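Local coordinates for endosialidase (Enterobacteria phage phi92, PDB 4HIZ) that cleaves alpha-2,8 and alpha-2,9 linkages inside sialic acid polymers, as an endosialidase of bacteriophage phi92, at the interface of chains A and B. Sequence-based numbering; all coordinates share one arbitrary frame. Chains: chain A/B, Endosialidase.

Contact 1: the interface of chains A and B. Residues chain A 128, 542-545, 558-559; chain B 546, 554.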
ATOM      1  N   MET A 128      -3.119  10.500   0.689  1.00  9.62           N
ATOM      2  CA  MET A 128      -4.219   9.707   1.237  1.00  9.22           C
ATOM      3  C   MET A 128      -5.362  10.679   1.587  1.00 10.62           C
ATOM      4  O   MET A 128      -5.115  11.867   1.839  1.00 12.01           O
ATOM      5  CB  MET A 128      -3.778   8.959   2.494  1.00 10.86           C
ATOM      6  CG  MET A 128      -3.523   9.871   3.693  1.00 13.45           C
ATOM      7  SD  MET A 128      -2.931   9.032   5.172  1.00 15.55           S
ATOM      8  CE  MET A 128      -1.180   8.864   4.758  1.00 17.28           C
ATOM      9  N   ARG A 542       3.148   5.728   2.414  1.00 10.12           N
ATOM     10  CA  ARG A 542       2.627   6.812   3.267  1.00 10.68           C
ATOM     11  C   ARG A 542       1.491   6.289   4.139  1.00 10.33           C
ATOM     12  O   ARG A 542       1.399   6.640   5.319  1.00 10.81           O
ATOM     13  CB  ARG A 542       2.101   8.023   2.465  1.00 11.96           C
ATOM     14  CG  ARG A 542       3.108   8.752   1.578  1.00 13.02           C
ATOM     15  CD  ARG A 542       4.468   8.900   2.278  1.00 12.95           C
ATOM     16  NE  ARG A 542       5.389   9.780   1.529  1.00 13.36           N
ATOM     17  CZ  ARG A 542       5.623  11.058   1.835  1.00 13.51           C
ATOM     18  NH1 ARG A 542       5.032  11.611   2.877  1.00 13.05           N
ATOM     19  NH2 ARG A 542       6.485  11.769   1.120  1.00 13.91           N
ATOM     20  N   THR A 543       0.604   5.466   3.585  1.00 10.25           N
ATOM     21  CA  THR A 543      -0.526   5.028   4.414  1.00 11.36           C
ATOM     22  C   THR A 543      -0.096   4.232   5.619  1.00 11.08           C
ATOM     23  O   THR A 543      -0.585   4.479   6.737  1.00 11.71           O
ATOM     24  CB  THR A 543      -1.590   4.221   3.628  1.00 12.53           C
ATOM     25  OG1 THR A 543      -0.945   3.137   2.948  1.00 12.81           O
ATOM     26  CG2 THR A 543      -2.288   5.142   2.634  1.00 14.14           C
ATOM     27  N   LEU A 544       0.767   3.232   5.400  1.00 10.98           N
ATOM     28  CA  LEU A 544       1.272   2.465   6.525  1.00 12.17           C
ATOM     29  C   LEU A 544       2.769   2.320   6.263  1.00 12.29           C
ATOM     30  O   LEU A 544       3.189   1.386   5.554  1.00 13.13           O
ATOM     31  CB  LEU A 544       0.560   1.102   6.622  1.00 13.21           C
ATOM     32  CG  LEU A 544      -0.948   1.215   6.952  1.00 15.03           C
ATOM     33  CD1 LEU A 544      -1.595  -0.115   6.711  1.00 16.12           C
ATOM     34  CD2 LEU A 544      -1.169   1.676   8.397  1.00 15.27           C
ATOM     35  N   PRO A 545       3.574   3.260   6.771  1.00 11.19           N
ATOM     36  CA  PRO A 545       4.993   3.298   6.321  1.00 10.63           C
ATOM     37  C   PRO A 545       5.798   2.138   6.850  1.00 10.95           C
ATOM     38  O   PRO A 545       5.968   1.992   8.056  1.00 11.94           O
ATOM     39  CB  PRO A 545       5.551   4.625   6.896  1.00 11.74           C
ATOM     40  CG  PRO A 545       4.363   5.368   7.404  1.00 14.06           C
ATOM     41  CD  PRO A 545       3.197   4.424   7.597  1.00 12.32           C
ATOM     42  N   ALA A 558       4.174   4.479  12.069  1.00 10.77           N
ATOM     43  CA  ALA A 558       3.167   5.498  12.412  1.00 10.63           C
ATOM     44  C   ALA A 558       2.206   4.861  13.382  1.00 10.58           C
ATOM     45  O   ALA A 558       1.990   3.658  13.332  1.00 11.03           O
ATOM     46  CB  ALA A 558       2.384   5.953  11.155  1.00  9.62           C
ATOM     47  N   PRO A 559       1.602   5.665  14.262  1.00 10.84           N
ATOM     48  CA  PRO A 559       0.463   5.148  15.040  1.00 11.08           C
ATOM     49  C   PRO A 559      -0.669   4.791  14.100  1.00 10.78           C
ATOM     50  O   PRO A 559      -0.864   5.464  13.079  1.00 11.52           O
ATOM     51  CB  PRO A 559       0.024   6.367  15.895  1.00 13.07           C
ATOM     52  CG  PRO A 559       1.034   7.415  15.653  1.00 13.79           C
ATOM     53  CD  PRO A 559       1.847   7.106  14.464  1.00 10.49           C
TER
ATOM     54  N   VAL B 546      -6.717   3.390   4.312  1.00  9.36           N
ATOM     55  CA  VAL B 546      -6.315   4.331   5.371  1.00  9.09           C
ATOM     56  C   VAL B 546      -6.756   5.751   5.042  1.00 10.11           C
ATOM     57  O   VAL B 546      -6.607   6.230   3.916  1.00 11.76           O
ATOM     58  CB  VAL B 546      -4.789   4.312   5.527  1.00 10.59           C
ATOM     59  CG1 VAL B 546      -4.299   5.534   6.372  1.00 10.91           C
ATOM     60  CG2 VAL B 546      -4.384   2.986   6.162  1.00 11.74           C
ATOM     61  N   ARG B 554      -3.792   7.852  11.422  1.00 11.16           N
ATOM     62  CA  ARG B 554      -4.275   6.983  10.365  1.00 10.05           C
ATOM     63  C   ARG B 554      -5.323   6.011  10.872  1.00 10.68           C
ATOM     64  O   ARG B 554      -5.076   5.289  11.843  1.00 11.61           O
ATOM     65  CB  ARG B 554      -3.081   6.149   9.859  1.00  9.80           C
ATOM     66  CG  ARG B 554      -2.102   6.933   9.015  1.00  9.80           C
ATOM     67  CD  ARG B 554      -0.698   6.292   9.153  1.00 10.07           C
ATOM     68  NE  ARG B 554       0.245   6.899   8.205  1.00 10.58           N
ATOM     69  CZ  ARG B 554       0.880   8.062   8.420  1.00 10.95           C
ATOM     70  NH1 ARG B 554       0.688   8.735   9.585  1.00  9.75           N
ATOM     71  NH2 ARG B 554       1.724   8.554   7.493  1.00 10.97           N
TER
HETATM   72  O   HOH W   1      -0.841   7.937  11.979  1.00 11.64           O

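Contact 2: the interface of chains A and B. Residues chain A 566, 568-572; chain B 562, 564, 566, 568.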
ATOM      1  N   VAL A 566     -10.100  -6.851  14.422  1.00  9.37           N
ATOM      2  CA  VAL A 566      -8.763  -7.364  14.034  1.00 10.23           C
ATOM      3  C   VAL A 566      -8.532  -8.748  14.613  1.00 10.00           C
ATOM      4  O   VAL A 566      -8.868  -9.005  15.774  1.00 10.83           O
ATOM      5  CB  VAL A 566      -7.661  -6.429  14.524  1.00 11.40           C
ATOM      6  CG1 VAL A 566      -6.287  -7.038  14.222  1.00 12.30           C
ATOM      7  CG2 VAL A 566      -7.792  -5.054  13.818  1.00 11.82           C
ATOM      8  N   MET A 568      -5.287 -11.679  14.944  1.00 10.97           N
ATOM      9  CA  MET A 568      -3.864 -11.888  14.686  0.63  9.94           C
ATOM     10  C   MET A 568      -3.381 -13.207  15.260  1.00 10.70           C
ATOM     11  O   MET A 568      -3.925 -13.740  16.233  1.00 11.58           O
ATOM     12  CB  MET A 568      -3.019 -10.747  15.234  0.63 10.67           C
ATOM     13  CG  MET A 568      -3.163 -10.607  16.706  0.63 11.08           C
ATOM     14  SD  MET A 568      -2.338  -9.125  17.257  0.63 13.19           S
ATOM     15  CE  MET A 568      -3.321  -7.791  16.545  0.63 14.60           C
ATOM     16  N   TYR A 569      -2.376 -13.769  14.607  1.00 10.76           N
ATOM     17  CA  TYR A 569      -1.910 -15.099  14.997  1.00 11.44           C
ATOM     18  C   TYR A 569      -1.422 -15.148  16.455  1.00 11.87           C
ATOM     19  O   TYR A 569      -1.744 -16.086  17.201  1.00 11.24           O
ATOM     20  CB  TYR A 569      -0.747 -15.492  14.057  1.00 10.83           C
ATOM     21  CG  TYR A 569      -0.130 -16.822  14.405  1.00 13.56           C
ATOM     22  CD1 TYR A 569      -0.730 -18.010  13.978  1.00 14.84           C
ATOM     23  CD2 TYR A 569       1.041 -16.894  15.167  1.00 14.41           C
ATOM     24  CE1 TYR A 569      -0.173 -19.242  14.295  1.00 16.12           C
ATOM     25  CE2 TYR A 569       1.622 -18.141  15.484  1.00 16.44           C
ATOM     26  CZ  TYR A 569       0.971 -19.301  15.051  1.00 18.19           C
ATOM     27  OH  TYR A 569       1.503 -20.536  15.328  1.00 21.53           O
ATOM     28  N   SER A 570      -0.580 -14.163  16.824  1.00 11.87           N
ATOM     29  CA  SER A 570      -0.066 -14.016  18.193  1.00 11.83           C
ATOM     30  C   SER A 570       0.176 -12.523  18.389  1.00 11.35           C
ATOM     31  O   SER A 570       0.217 -11.764  17.419  1.00 11.31           O
ATOM     32  CB  SER A 570       1.268 -14.757  18.409  1.00 14.26           C
ATOM     33  OG  SER A 570       2.296 -14.119  17.667  1.00 16.96           O
ATOM     34  N   LEU A 571       0.370 -12.124  19.643  1.00 11.76           N
ATOM     35  CA  LEU A 571       0.578 -10.709  19.942  1.00 11.43           C
ATOM     36  C   LEU A 571       1.647 -10.541  21.003  1.00 12.06           C
ATOM     37  O   LEU A 571       1.616 -11.228  22.041  1.00 12.40           O
ATOM     38  CB  LEU A 571      -0.746 -10.098  20.470  1.00 12.90           C
ATOM     39  CG  LEU A 571      -0.584  -8.659  21.007  1.00 14.37           C
ATOM     40  CD1 LEU A 571      -0.079  -7.690  19.936  1.00 14.23           C
ATOM     41  CD2 LEU A 571      -1.895  -8.122  21.612  1.00 16.83           C
ATOM     42  N   THR A 572       2.594  -9.651  20.727  1.00 10.99           N
ATOM     43  CA  THR A 572       3.562  -9.220  21.745  1.00 10.66           C
ATOM     44  C   THR A 572       3.476  -7.714  21.823  1.00 10.27           C
ATOM     45  O   THR A 572       3.535  -7.041  20.799  1.00 11.45           O
ATOM     46  CB  THR A 572       5.000  -9.651  21.406  1.00 13.68           C
ATOM     47  OG1 THR A 572       5.046 -11.078  21.402  1.00 15.70           O
ATOM     48  CG2 THR A 572       6.009  -9.118  22.457  1.00 14.81           C
TER
ATOM     49  N   PHE B 562      -4.326 -10.903  10.636  1.00  9.59           N
ATOM     50  CA  PHE B 562      -2.863 -11.088  10.483  1.00 10.06           C
ATOM     51  C   PHE B 562      -2.566 -12.565  10.656  1.00 10.68           C
ATOM     52  O   PHE B 562      -2.766 -13.116  11.741  1.00 11.48           O
ATOM     53  CB  PHE B 562      -2.105 -10.267  11.545  1.00 10.80           C
ATOM     54  CG  PHE B 562      -2.207  -8.766  11.329  1.00 10.94           C
ATOM     55  CD1 PHE B 562      -3.305  -8.048  11.812  1.00 11.55           C
ATOM     56  CD2 PHE B 562      -1.237  -8.088  10.607  1.00 11.16           C
ATOM     57  CE1 PHE B 562      -3.406  -6.662  11.581  1.00 12.21           C
ATOM     58  CE2 PHE B 562      -1.317  -6.718  10.371  1.00 11.59           C
ATOM     59  CZ  PHE B 562      -2.400  -5.993  10.869  1.00 12.58           C
ATOM     60  N   ASN B 564       0.330 -13.943  10.684  1.00 11.09           N
ATOM     61  CA  ASN B 564       1.620 -14.156  11.338  1.00 10.68           C
ATOM     62  C   ASN B 564       1.765 -13.401  12.660  1.00 11.47           C
ATOM     63  O   ASN B 564       0.876 -12.604  13.027  1.00 11.54           O
ATOM     64  CB  ASN B 564       2.726 -13.728  10.380  1.00 10.99           C
ATOM     65  CG  ASN B 564       2.796 -14.656   9.167  1.00 12.29           C
ATOM     66  OD1 ASN B 564       3.448 -15.743   9.215  1.00 15.73           O
ATOM     67  ND2 ASN B 564       2.162 -14.264   8.099  1.00 10.17           N
ATOM     68  N   VAL B 566       2.445 -10.736  15.382  1.00 10.12           N
ATOM     69  CA  VAL B 566       2.379  -9.271  15.390  1.00  9.96           C
ATOM     70  C   VAL B 566       2.988  -8.736  16.691  1.00 10.53           C
ATOM     71  O   VAL B 566       2.764  -9.296  17.783  1.00 11.27           O
ATOM     72  CB  VAL B 566       0.914  -8.804  15.299  1.00 10.79           C
ATOM     73  CG1 VAL B 566       0.844  -7.259  15.449  1.00 12.00           C
ATOM     74  CG2 VAL B 566       0.321  -9.219  13.947  1.00 11.71           C
ATOM     75  N   MET B 568       3.521  -4.853  18.785  0.62 11.06           N
ATOM     76  CA  MET B 568       3.176  -3.440  18.729  0.62 10.84           C
ATOM     77  C   MET B 568       3.657  -2.742  19.976  0.62 10.56           C
ATOM     78  O   MET B 568       3.789  -3.339  21.044  0.62 10.75           O
ATOM     79  CB  MET B 568       1.667  -3.236  18.553  0.62 11.07           C
ATOM     80  CG  MET B 568       0.860  -3.870  19.656  0.62 10.22           C
ATOM     81  SD  MET B 568      -0.898  -3.842  19.272  0.62 10.42           S
ATOM     82  CE  MET B 568      -1.005  -4.939  17.855  0.62 11.78           C
TER
HETATM   83  O   HOH W   2       3.886 -11.856  18.579  1.00 19.13           O

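Contact 3: the interface of chains A and B. Residues chain A 465-466, 497, 499; chain B 94, 184-185.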
ATOM      1  N   GLY A 465     -23.046   0.576 -13.485  1.00 11.47           N
ATOM      2  CA  GLY A 465     -24.314   0.042 -13.988  1.00 12.89           C
ATOM      3  C   GLY A 465     -25.211  -0.764 -13.059  1.00 13.38           C
ATOM      4  O   GLY A 465     -26.380  -0.951 -13.400  1.00 16.95           O
ATOM      5  N   HIS A 466     -24.736  -1.253 -11.908  1.00 12.38           N
ATOM      6  CA  HIS A 466     -25.610  -2.105 -11.081  1.00 12.33           C
ATOM      7  C   HIS A 466     -26.422  -1.336 -10.050  1.00 13.27           C
ATOM      8  O   HIS A 466     -27.195  -1.936  -9.298  1.00 14.95           O
ATOM      9  CB  HIS A 466     -24.846  -3.213 -10.355  1.00 11.15           C
ATOM     10  CG  HIS A 466     -24.225  -4.236 -11.257  1.00 12.14           C
ATOM     11  ND1 HIS A 466     -23.556  -5.330 -10.753  1.00 12.49           N
ATOM     12  CD2 HIS A 466     -24.205  -4.370 -12.612  1.00 12.97           C
ATOM     13  CE1 HIS A 466     -23.134  -6.091 -11.754  1.00 12.33           C
ATOM     14  NE2 HIS A 466     -23.495  -5.525 -12.892  1.00 12.60           N
ATOM     15  N   TRP A 497     -22.403  -4.516  -5.454  1.00 10.78           N
ATOM     16  CA  TRP A 497     -23.308  -5.592  -4.944  1.00 11.82           C
ATOM     17  C   TRP A 497     -24.381  -5.056  -3.972  1.00 11.45           C
ATOM     18  O   TRP A 497     -24.739  -5.718  -3.000  1.00 11.94           O
ATOM     19  CB  TRP A 497     -22.503  -6.795  -4.347  1.00 12.05           C
ATOM     20  CG  TRP A 497     -21.617  -7.344  -5.416  1.00 12.87           C
ATOM     21  CD1 TRP A 497     -20.245  -7.304  -5.460  1.00 12.69           C
ATOM     22  CD2 TRP A 497     -22.051  -7.895  -6.670  1.00 12.90           C
ATOM     23  NE1 TRP A 497     -19.806  -7.829  -6.660  1.00 13.04           N
ATOM     24  CE2 TRP A 497     -20.891  -8.198  -7.418  1.00 13.45           C
ATOM     25  CE3 TRP A 497     -23.314  -8.179  -7.221  1.00 13.75           C
ATOM     26  CZ2 TRP A 497     -20.950  -8.715  -8.700  1.00 13.30           C
ATOM     27  CZ3 TRP A 497     -23.376  -8.701  -8.505  1.00 14.45           C
ATOM     28  CH2 TRP A 497     -22.202  -8.975  -9.228  1.00 14.16           C
ATOM     29  N   ILE A 499     -27.324  -4.691  -4.928  1.00 13.10           N
ATOM     30  CA  ILE A 499     -28.251  -5.785  -5.288  1.00 13.02           C
ATOM     31  C   ILE A 499     -27.355  -7.020  -5.349  1.00 13.21           C
ATOM     32  O   ILE A 499     -26.505  -7.141  -6.242  1.00 14.45           O
ATOM     33  CB  ILE A 499     -28.917  -5.544  -6.644  1.00 14.22           C
ATOM     34  CG1 ILE A 499     -29.576  -4.156  -6.674  1.00 16.14           C
ATOM     35  CG2 ILE A 499     -29.940  -6.652  -6.960  1.00 13.79           C
ATOM     36  CD1 ILE A 499     -30.705  -3.973  -5.633  1.00 17.83           C
TER
ATOM     37  N   ASP B  94     -19.334  -9.841 -17.804  1.00 10.92           N
ATOM     38  CA  ASP B  94     -20.055  -8.630 -17.371  1.00 11.88           C
ATOM     39  C   ASP B  94     -19.079  -7.465 -17.188  1.00 11.15           C
ATOM     40  O   ASP B  94     -19.070  -6.785 -16.148  1.00 11.87           O
ATOM     41  CB  ASP B  94     -20.816  -8.921 -16.086  1.00 13.45           C
ATOM     42  CG  ASP B  94     -21.800  -7.827 -15.742  1.00 16.35           C
ATOM     43  OD1 ASP B  94     -22.274  -7.123 -16.672  1.00 17.50           O
ATOM     44  OD2 ASP B  94     -22.128  -7.691 -14.546  1.00 18.33           O
ATOM     45  N   TYR B 184     -23.873 -11.753 -10.739  1.00 13.22           N
ATOM     46  CA  TYR B 184     -24.514 -10.985 -11.805  1.00 11.94           C
ATOM     47  C   TYR B 184     -25.733 -10.219 -11.266  1.00 10.98           C
ATOM     48  O   TYR B 184     -26.219 -10.517 -10.179  1.00 11.28           O
ATOM     49  CB  TYR B 184     -24.839 -11.883 -13.021  1.00 12.60           C
ATOM     50  CG  TYR B 184     -25.974 -12.897 -12.878  1.00 12.63           C
ATOM     51  CD1 TYR B 184     -27.301 -12.472 -12.768  1.00 12.90           C
ATOM     52  CD2 TYR B 184     -25.729 -14.269 -12.936  1.00 12.45           C
ATOM     53  CE1 TYR B 184     -28.362 -13.406 -12.706  1.00 14.00           C
ATOM     54  CE2 TYR B 184     -26.772 -15.193 -12.864  1.00 13.42           C
ATOM     55  CZ  TYR B 184     -28.077 -14.754 -12.738  1.00 13.72           C
ATOM     56  OH  TYR B 184     -29.106 -15.682 -12.658  1.00 14.85           O
ATOM     57  N   TYR B 185     -26.167  -9.262 -12.077  1.00 10.70           N
ATOM     58  CA  TYR B 185     -27.292  -8.365 -11.775  1.00 12.07           C
ATOM     59  C   TYR B 185     -28.290  -8.418 -12.924  1.00 12.94           C
ATOM     60  O   TYR B 185     -27.903  -8.471 -14.100  1.00 13.34           O
ATOM     61  CB  TYR B 185     -26.732  -6.935 -11.636  1.00 12.93           C
ATOM     62  CG  TYR B 185     -27.799  -5.892 -11.658  1.00 14.22           C
ATOM     63  CD1 TYR B 185     -28.670  -5.765 -10.587  1.00 14.52           C
ATOM     64  CD2 TYR B 185     -27.947  -5.036 -12.748  1.00 14.39           C
ATOM     65  CE1 TYR B 185     -29.693  -4.792 -10.593  1.00 14.35           C
ATOM     66  CE2 TYR B 185     -28.974  -4.066 -12.766  1.00 15.24           C
ATOM     67  CZ  TYR B 185     -29.829  -3.958 -11.682  1.00 15.17           C
ATOM     68  OH  TYR B 185     -30.848  -3.003 -11.681  1.00 15.28           O
TER
HETATM   69  O   HOH W   3     -29.934  -1.416  -9.248  1.00 19.40           O
HETATM   70  O   HOH W   4     -23.512  -4.780 -16.071  1.00 23.63           O

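Contact 4: the interface of chains A and B. Residues chain A 625, 642, 644, 647-648; chain B 629, 638-640.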
ATOM      1  N   SER A 625       4.035 -17.186  38.963  0.73 12.32           N
ATOM      2  CA  SER A 625       2.675 -17.430  39.450  0.73 11.25           C
ATOM      3  C   SER A 625       1.691 -17.414  38.281  0.73 12.22           C
ATOM      4  O   SER A 625       1.935 -16.756  37.263  0.73 13.43           O
ATOM      5  CB  SER A 625       2.291 -16.371  40.498  0.73 11.30           C
ATOM      6  OG  SER A 625       2.368 -15.071  39.951  0.73 11.80           O
ATOM      7  N   LEU A 642      -5.526 -20.655  41.602  1.00 12.09           N
ATOM      8  CA  LEU A 642      -4.416 -19.713  41.735  1.00 11.38           C
ATOM      9  C   LEU A 642      -3.155 -20.504  42.110  1.00 12.22           C
ATOM     10  O   LEU A 642      -3.178 -21.283  43.062  1.00 13.14           O
ATOM     11  CB  LEU A 642      -4.754 -18.658  42.816  1.00 12.55           C
ATOM     12  CG  LEU A 642      -3.624 -17.651  43.121  1.00 15.11           C
ATOM     13  CD1 LEU A 642      -3.325 -16.762  41.924  1.00 16.50           C
ATOM     14  CD2 LEU A 642      -4.091 -16.785  44.279  1.00 16.23           C
ATOM     15  N   ALA A 644       0.702 -19.955  43.212  1.00 12.28           N
ATOM     16  CA  ALA A 644       1.599 -18.883  43.672  1.00 12.62           C
ATOM     17  C   ALA A 644       2.677 -19.501  44.559  1.00 13.07           C
ATOM     18  O   ALA A 644       2.557 -19.447  45.771  1.00 12.87           O
ATOM     19  CB  ALA A 644       0.792 -17.790  44.449  1.00 13.23           C
ATOM     20  N   GLY A 647       3.842 -17.711  47.548  1.00 14.02           N
ATOM     21  CA  GLY A 647       2.799 -17.298  48.487  1.00 13.31           C
ATOM     22  C   GLY A 647       1.744 -16.446  47.807  1.00 12.46           C
ATOM     23  O   GLY A 647       2.053 -15.629  46.930  1.00 13.10           O
ATOM     24  N   ALA A 648       0.479 -16.690  48.170  1.00 11.21           N
ATOM     25  CA  ALA A 648      -0.618 -15.906  47.644  1.00 11.51           C
ATOM     26  C   ALA A 648      -1.081 -14.941  48.736  1.00 12.93           C
ATOM     27  O   ALA A 648      -1.322 -15.363  49.878  1.00 14.66           O
ATOM     28  CB  ALA A 648      -1.767 -16.823  47.235  1.00 11.62           C
TER
ATOM     29  N   LEU B 629       0.772 -10.689  39.494  1.00 10.65           N
ATOM     30  CA  LEU B 629       1.319 -12.046  39.430  1.00 10.92           C
ATOM     31  C   LEU B 629       2.803 -11.887  39.160  1.00 11.19           C
ATOM     32  O   LEU B 629       3.194 -11.375  38.104  1.00 11.41           O
ATOM     33  CB  LEU B 629       0.693 -12.837  38.278  1.00 11.94           C
ATOM     34  CG  LEU B 629      -0.817 -13.029  38.428  1.00 12.30           C
ATOM     35  CD1 LEU B 629      -1.381 -13.683  37.137  1.00 14.06           C
ATOM     36  CD2 LEU B 629      -1.102 -13.924  39.613  1.00 13.23           C
ATOM     37  N   ASN B 638       7.473 -15.580  41.951  1.00 13.96           N
ATOM     38  CA  ASN B 638       6.260 -16.413  41.918  1.00 15.13           C
ATOM     39  C   ASN B 638       5.243 -16.132  43.029  1.00 15.19           C
ATOM     40  O   ASN B 638       4.374 -16.963  43.316  1.00 16.10           O
ATOM     41  CB  ASN B 638       6.663 -17.895  41.939  1.00 16.41           C
ATOM     42  CG  ASN B 638       7.748 -18.202  40.946  1.00 18.41           C
ATOM     43  OD1 ASN B 638       7.800 -17.596  39.873  1.00 16.90           O
ATOM     44  ND2 ASN B 638       8.691 -19.098  41.333  1.00 20.93           N
ATOM     45  N   ARG B 639       5.360 -14.966  43.645  1.00 14.77           N
ATOM     46  CA  ARG B 639       4.340 -14.453  44.566  1.00 15.01           C
ATOM     47  C   ARG B 639       3.097 -13.995  43.786  1.00 12.95           C
ATOM     48  O   ARG B 639       3.207 -13.614  42.635  1.00 12.89           O
ATOM     49  CB  ARG B 639       4.964 -13.243  45.282  1.00 18.51           C
ATOM     50  CG  ARG B 639       4.234 -12.747  46.449  1.00 20.79           C
ATOM     51  CD  ARG B 639       5.057 -11.607  47.050  1.00 20.73           C
ATOM     52  NE  ARG B 639       6.046 -12.073  48.006  1.00 21.78           N
ATOM     53  CZ  ARG B 639       6.645 -11.274  48.883  1.00 25.79           C
ATOM     54  NH1 ARG B 639       6.372  -9.974  48.908  1.00 24.76           N
ATOM     55  NH2 ARG B 639       7.508 -11.775  49.742  1.00 31.85           N
ATOM     56  N   ALA B 640       1.919 -14.017  44.404  1.00 11.28           N
ATOM     57  CA  ALA B 640       0.758 -13.349  43.793  1.00 11.17           C
ATOM     58  C   ALA B 640       0.138 -12.460  44.864  1.00 12.10           C
ATOM     59  O   ALA B 640       0.066 -12.866  46.039  1.00 13.90           O
ATOM     60  CB  ALA B 640      -0.283 -14.372  43.289  1.00 11.43           C
TER

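Contact 1: the interface of chains A and B
The guanidinium of B:Arg554 carries the methyl group of A:Ala558 on one face and meets backbone oxygens of chain A and water 1 around its rim. A:Ala558 CB sits 3.3 Å above the plane of the B:Arg554 guanidinium, shifted toward its border; alanine suits the place because its small methyl can lie close to a flat cation. At the edge, in plane, A:Arg542 O is gripped side-on by two nitrogens: NE of B:Arg554 at 3.1 Å and NH2 of B:Arg554 at 2.9 Å. Both N-H groups lie in the plane of the carbonyl and converge on its one oxygen, fixing the rotation of the guanidinium. A weak, bent bond joins B:Arg554 NE to A:Thr543 O, 2.9 Å away (124° at H). The other end of the group, NH1, shares water 1 with the B:Arg554 backbone N, and this water, 2.7 Å from A:Pro559 O, ties arginine and its own backbone to chain A.

Beside this polar grip B:Val546 makes an apolar one. Its CG1, anti to the backbone N (chi1 166°), meets the sulfur SD of A:Met128 at 3.9 Å, CG2 turns to A:Leu544 CG, and its branched CB packs on A:Thr543 CB. Arginine, with several N-H donors on one flat group, is well suited to binding main-chain carbonyls, and the site helps hold two subunits together.

Contact 2: the interface of chains A and B
Parallel strand pairing between subunits defines this contact, which belongs to the beta-helical part: A:Met568 bridges B:Phe562, and A:Leu571 bridges B:Val566. B:Val566 N donates to A:Ser570 O at 3.2 Å, while A:Thr572 N donates to B:Val566 O at 3.0 Å. B:Met568 N continues the pairing to A:Thr572 O; A:Tyr569 N to B:Phe562 O is only a weak bond. Water 2 adds a polar link: 2.9 Å from B:Val566 O, it also meets the hydroxyls of A:Ser570 and A:Thr572, so small hydroxyl residues suit this border.

Apolar side chains pack alongside these strands. The A:Met568 chain, with CG wedged between the backbone N and the carbonyl carbon (chi1 61°), lays its sulfur SD against B:Val566 CB at 3.8 Å, crossing the valine at about a right angle. Its terminal methyl CE reaches B:Met568 CE at 3.9 Å, and that same B:Met568 methyl touches A:Leu571 CD1 at 3.6 Å. Flexible methionine suits a place where apolar groups of both chains converge. At the other end A:Val566 CG1 touches ring atom CE1 of B:Phe562. Strands 565-568 and 570-573 of chain A pair with 560-563 and 565-568 of chain B, parallel but shifted by one strand, as suits an intertwined beta-helical stalk.

Contact 3: the interface of chains A and B
B:Tyr185 CB lies over the centre of the imidazole of A:His466, 3.5 Å from the ring centroid in a CH-pi contact. The methylene, not the phenol ring, covers the imidazole face, and the two side chains slide past each other in opposite directions. CG of B:Tyr185 is anti to its backbone N (chi1 166°), which carries the phenol ring away from CB alongside the A:His466 side chain and over its backbone, where CD2 of B:Tyr185 is 3.8 Å from CD2 of A:His466. At an edge of the phenol ring comes A:Ile499, whose methyl CG2 is 3.9 Å from CD1 of B:Tyr185; a branched aliphatic chain fills such an edge. Next to this, the indole of A:Trp497 meets the main chain edge-on, its tip CH2 coming 3.6 Å from B:Tyr184 N.

Toward the rim, A:His466 turns polar. Its NE2 points tip to tip at the carboxylate of B:Asp94, with ring and carboxylate planes only 13° apart, but the hydrogen bond to OD2 is weak (133° at H). The negative charge nearby might favour a protonated imidazole. Histidine suits the place, offering an apolar face and a polar edge at once. Water 4 lies between NE2 of A:His466 and OD1 of B:Asp94. On the opposite rim water 3 joins the two subunits, 3.0 Å from the phenol oxygen OH of B:Tyr185 and 2.8 Å from the backbone oxygen O of A:His466.

Contact 4: the interface of chains A and B
A:Ser625 can be followed from its CB, which faces two neighbouring backbone oxygens of chain B, 3.6 Å from B:Asn638 O and equally far from B:Arg639 O. From there its hydroxyl OG, placed between the backbone N and the carbonyl carbon of its own residue (chi1 59°), reaches B:Arg639 O and donates a hydrogen bond of 3.2 Å. The donor stands 48° above the carbonyl plane, away from the lone pairs, so the bond is not ideally directed. The same OG lies against the backbone and side chain of B:Leu629, with CD2 of B:Leu629 3.7 Å away. Serine suits this spot, being small enough to fit among main-chain atoms while still giving them a donor.

Further along chain B, the methyl of B:Ala640 packs on the methyl of A:Ala644, their CB atoms 3.8 Å apart, and CD1 of A:Leu642 also comes near that methyl. Such small side chains probably help the backbones come near enough for the parallel beta bridge between A:Ala648 and B:Ala640. A:Gly647, whose positive phi is easy for glycine, leads into strand 648-650. Its carbonyl O accepts a nearly straight hydrogen bond from B:Ala640 N, 3.0 Å long with 166° at the hydrogen.

Contact 3 joins loops and a short strand of the catalytic propeller regions, while contacts 2 and 4, and most of contact 1, lie in the C-terminal part; contact 1 adds A:Met128 from the propeller range. By the centres of their C-alpha atoms, contact 1 lies about 18 Å from contact 2, and contact 2 about 28 Å from contact 4; contacts 3 and 4 are about 61 Å apart. Strands 554-556 and 560-563 of chain B follow closely in sequence and serve contacts 1 and 2 in turn. The deposited assembly holds three copies, so these pairings probably recur, binding catalytic heads and beta-helical stalk into one trimer.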